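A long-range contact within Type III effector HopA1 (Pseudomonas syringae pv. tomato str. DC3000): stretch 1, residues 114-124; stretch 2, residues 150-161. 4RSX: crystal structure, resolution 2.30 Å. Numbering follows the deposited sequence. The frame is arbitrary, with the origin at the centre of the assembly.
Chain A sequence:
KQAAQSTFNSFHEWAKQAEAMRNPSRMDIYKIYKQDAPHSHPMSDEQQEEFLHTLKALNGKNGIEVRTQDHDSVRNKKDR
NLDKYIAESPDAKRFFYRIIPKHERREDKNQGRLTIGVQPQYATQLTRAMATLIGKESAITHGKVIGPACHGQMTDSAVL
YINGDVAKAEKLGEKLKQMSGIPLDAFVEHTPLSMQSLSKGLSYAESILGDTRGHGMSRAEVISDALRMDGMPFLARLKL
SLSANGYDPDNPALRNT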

# COMPACT_ATOMS: atom_id res chain seq x y z
N LEU A 114 0.99 2.06 -5.60
CA LEU A 114 0.35 0.93 -6.24
C LEU A 114 0.29 -0.22 -5.25
O LEU A 114 1.33 -0.73 -4.83
N THR A 115 -0.91 -0.62 -4.85
CA THR A 115 -1.04 -1.74 -3.90
C THR A 115 -1.33 -3.03 -4.66
O THR A 115 -2.26 -3.09 -5.48
N ILE A 116 -0.53 -4.05 -4.40
CA ILE A 116 -0.69 -5.31 -5.13
C ILE A 116 -1.17 -6.45 -4.23
O ILE A 116 -0.62 -6.67 -3.14
N GLY A 117 -2.20 -7.17 -4.68
CA GLY A 117 -2.78 -8.25 -3.90
C GLY A 117 -2.70 -9.57 -4.64
O GLY A 117 -3.35 -9.74 -5.67
N VAL A 118 -1.88 -10.49 -4.13
CA VAL A 118 -1.81 -11.85 -4.67
C VAL A 118 -2.04 -12.86 -3.56
O VAL A 118 -1.92 -12.54 -2.37
N GLN A 119 -2.38 -14.08 -3.95
CA GLN A 119 -2.47 -15.16 -2.99
C GLN A 119 -1.07 -15.41 -2.44
O GLN A 119 -0.09 -15.40 -3.19
N PRO A 120 -0.97 -15.59 -1.11
CA PRO A 120 0.27 -15.63 -0.32
C PRO A 120 1.26 -16.64 -0.86
O PRO A 120 2.47 -16.48 -0.70
N GLN A 121 0.74 -17.68 -1.51
CA GLN A 121 1.57 -18.69 -2.16
C GLN A 121 2.39 -18.07 -3.30
O GLN A 121 3.36 -18.67 -3.77
N TYR A 122 1.98 -16.89 -3.76
CA TYR A 122 2.72 -16.22 -4.83
C TYR A 122 3.52 -15.00 -4.36
O TYR A 122 4.08 -14.29 -5.18
N ALA A 123 3.57 -14.77 -3.05
CA ALA A 123 4.26 -13.58 -2.54
C ALA A 123 5.72 -13.50 -2.98
O ALA A 123 6.19 -12.44 -3.40
N THR A 124 6.42 -14.63 -2.90
CA THR A 124 7.83 -14.68 -3.27
C THR A 124 8.03 -14.29 -4.74
O THR A 124 8.88 -13.46 -5.06
N CYS A 150 2.32 -12.75 7.53
CA CYS A 150 1.16 -11.85 7.48
C CYS A 150 0.72 -11.52 6.06
O CYS A 150 -0.29 -10.84 5.88
N HIS A 151 1.47 -11.96 5.06
CA HIS A 151 1.10 -11.66 3.69
C HIS A 151 -0.28 -12.23 3.36
O HIS A 151 -0.52 -13.42 3.57
N GLY A 152 -1.18 -11.37 2.87
CA GLY A 152 -2.53 -11.78 2.56
C GLY A 152 -3.54 -11.39 3.63
O GLY A 152 -4.75 -11.58 3.45
N GLN A 153 -3.04 -10.84 4.74
CA GLN A 153 -3.91 -10.43 5.84
C GLN A 153 -3.96 -8.92 6.07
O GLN A 153 -4.66 -8.44 6.96
N MET A 154 -3.18 -8.17 5.28
CA MET A 154 -3.09 -6.72 5.44
C MET A 154 -3.68 -6.02 4.24
O MET A 154 -3.76 -6.60 3.16
N THR A 155 -4.06 -4.76 4.40
CA THR A 155 -4.49 -3.95 3.26
C THR A 155 -3.28 -3.59 2.42
O THR A 155 -3.42 -3.24 1.25
N ASP A 156 -2.09 -3.68 3.01
CA ASP A 156 -0.87 -3.26 2.33
C ASP A 156 0.25 -4.33 2.37
O ASP A 156 1.38 -4.04 2.76
N SER A 157 -0.07 -5.55 1.94
CA SER A 157 0.90 -6.64 1.88
C SER A 157 2.06 -6.35 0.93
O SER A 157 3.20 -6.78 1.18
N ALA A 158 1.77 -5.63 -0.16
CA ALA A 158 2.81 -5.22 -1.11
C ALA A 158 2.48 -3.89 -1.78
O ALA A 158 1.38 -3.72 -2.34
N VAL A 159 3.42 -2.95 -1.73
CA VAL A 159 3.19 -1.61 -2.26
C VAL A 159 4.42 -1.09 -3.03
O VAL A 159 5.57 -1.26 -2.58
N LEU A 160 4.18 -0.48 -4.19
CA LEU A 160 5.23 0.25 -4.91
C LEU A 160 4.99 1.76 -4.78
O LEU A 160 3.85 2.23 -4.94
N TYR A 161 6.04 2.51 -4.45
CA TYR A 161 5.93 3.96 -4.28
C TYR A 161 6.50 4.64 -5.51
O TYR A 161 7.67 4.43 -5.86

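The frame of this contact is a short antiparallel pairing of strand 114-116 with strand 158-161. Leu114 and Leu160 form the hydrogen-bonded pair, Leu114 N to Leu160 O and Leu160 N to Leu114 O both spanning 2.9 Å, and Ile116 N gives a further bond to Ala158 O at 2.8 Å.

The apolar packing follows from this register. Leu114 (chi1 t, chi2 p) and Leu160 (chi1 m, chi2 t) lie on the same face of the sheet, with Leu114 CB 4.3 Å from Leu160 CB. Ile116 leaves its backbone sideways, with chi1 m and chi2 at 119°, between wells; its end nevertheless comes nearer the other strand, so that Ile116 CD1 lies 4.0 Å from Leu160 CG. Ala158 stands beside it, Ile116 CB to Ala158 CB being 4.4 Å. All four are buried, a setting that suits aliphatic side chains, which leave no polar group unsatisfied there.

Thr115 and Val159 occupy the other face as a non-hydrogen-bonded pair. Both are beta-branched, a shape well suited to extended backbone. Thr115 takes the m rotamer and Val159 the t rotamer; Thr115 OG1 lies 4.0 Å from Val159 CG2, a van der Waals contact, while Thr115 CG2 packs 3.4 Å from Thr155 O.

Beyond the strands, His151 carries the second part of the contact. Its CA-to-CB bond points toward stretch 1, and chi1 t with chi2 at 119° sets one face of the ring against Ala123, whose CB sits 3.5 Å from the centroid of the His151 ring, only 13° off the ring normal. This is a CH-pi contact, and the small methyl of Ala123 can approach the ring face closely. Val118 (chi1 m) approaches obliquely, Val118 CG2 lying 4.3 Å from His151 NE2.

Pro120, with its ring in the C-gamma exo pucker, packs against the neighbouring turn: Pro120 CG is 3.5 Å from His151 O and 4.2 Å from Gly152 CA. Glycine fits the turn position, since a CB on Gly152 would come within 2.8 Å of Pro120 CG, and the backbone angles would also jam it against the preceding carbonyl. Within stretch 2, Gly152 N donates to Ser157 OG at 3.0 Å (Ser157 chi1 m), tying the turn to the residue just before the strand.

One water completes the polar network. The water oxygen donates to Ile116 O at 3.1 Å, accepts from Val118 N at 2.8 Å and hydrogen-bonds His151 NE2 at 2.7 Å, linking the imidazole to the backbone leaving the first strand.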

# COMPACT_ATOMS: atom_id res chain seq x y z
CB LEU A 114 1.13 0.51 -7.49
CG LEU A 114 0.53 -0.62 -8.34
CD1 LEU A 114 -0.93 -0.32 -8.66
CD2 LEU A 114 1.34 -0.80 -9.62
CB THR A 115 -2.13 -1.48 -2.85
OG1 THR A 115 -1.75 -0.33 -2.07
CG2 THR A 115 -2.32 -2.70 -1.93
CB ILE A 116 0.63 -5.71 -5.81
CG1 ILE A 116 1.20 -4.53 -6.60
CG2 ILE A 116 0.44 -6.94 -6.69
CD1 ILE A 116 2.57 -4.08 -6.11
CB VAL A 118 -0.45 -12.17 -5.34
CG1 VAL A 118 -0.23 -11.31 -6.56
CG2 VAL A 118 0.71 -12.04 -4.33
CB GLN A 119 -3.07 -16.41 -3.64
CG GLN A 119 -4.54 -16.22 -4.03
CD GLN A 119 -5.20 -17.50 -4.52
OE1 GLN A 119 -6.10 -17.47 -5.36
NE2 GLN A 119 -4.77 -18.63 -3.97
CB PRO A 120 -0.21 -16.07 1.07
CG PRO A 120 -1.64 -15.66 1.13
CD PRO A 120 -2.16 -15.84 -0.28
CB GLN A 121 0.71 -19.85 -2.68
CG GLN A 121 -0.03 -20.66 -1.60
CD GLN A 121 -1.22 -19.91 -0.98
OE1 GLN A 121 -1.75 -18.96 -1.55
NE2 GLN A 121 -1.63 -20.35 0.22
CB TYR A 122 1.78 -15.84 -5.97
CG TYR A 122 1.40 -17.04 -6.79
CD1 TYR A 122 2.25 -17.54 -7.78
CD2 TYR A 122 0.22 -17.71 -6.55
CE1 TYR A 122 1.92 -18.66 -8.51
CE2 TYR A 122 -0.13 -18.83 -7.29
CZ TYR A 122 0.72 -19.29 -8.26
OH TYR A 122 0.38 -20.41 -8.99
CB ALA A 123 4.15 -13.51 -1.03
CB THR A 124 8.42 -16.08 -2.99
OG1 THR A 124 8.41 -16.31 -1.57
CG2 THR A 124 9.84 -16.19 -3.47
CB CYS A 150 1.46 -10.54 8.22
SG CYS A 150 1.79 -10.73 9.99
CB HIS A 151 2.13 -12.21 2.71
CG HIS A 151 2.21 -11.45 1.43
ND1 HIS A 151 3.36 -10.81 1.01
CD2 HIS A 151 1.28 -11.23 0.47
CE1 HIS A 151 3.13 -10.23 -0.16
NE2 HIS A 151 1.88 -10.46 -0.51
CB GLN A 153 -3.46 -11.08 7.15
CG GLN A 153 -3.77 -12.55 7.28
CD GLN A 153 -2.86 -13.23 8.29
OE1 GLN A 153 -2.21 -14.23 7.98
NE2 GLN A 153 -2.80 -12.69 9.50
CB MET A 154 -1.62 -6.27 5.54
CG MET A 154 -0.74 -7.14 6.40
SD MET A 154 -1.50 -7.40 8.00
CE MET A 154 -1.70 -5.71 8.56
CB THR A 155 -5.19 -2.67 3.69
OG1 THR A 155 -4.34 -1.94 4.59
CG2 THR A 155 -6.53 -3.00 4.38
CB ASP A 156 -0.37 -1.91 2.89
CG ASP A 156 -0.11 -1.96 4.40
OD1 ASP A 156 -0.54 -2.95 5.05
OD2 ASP A 156 0.52 -1.02 4.94
CB SER A 157 0.22 -7.97 1.48
OG SER A 157 -0.61 -8.44 2.52
CB ALA A 158 3.04 -6.31 -2.16
CB VAL A 159 2.82 -0.58 -1.13
CG1 VAL A 159 2.41 0.76 -1.74
CG2 VAL A 159 1.69 -1.09 -0.20
CB LEU A 160 5.24 -0.15 -6.39
CG LEU A 160 5.68 -1.59 -6.70
CD1 LEU A 160 5.49 -1.91 -8.17
CD2 LEU A 160 7.13 -1.77 -6.32
CB TYR A 161 6.64 4.42 -3.01
CG TYR A 161 6.06 3.78 -1.78
CD1 TYR A 161 5.10 4.44 -1.03
CD2 TYR A 161 6.42 2.49 -1.41
CE1 TYR A 161 4.53 3.83 0.09
CE2 TYR A 161 5.87 1.89 -0.31
CZ TYR A 161 4.93 2.56 0.44
OH TYR A 161 4.37 1.96 1.55
O HOH W 1 -0.03 -9.58 -2.20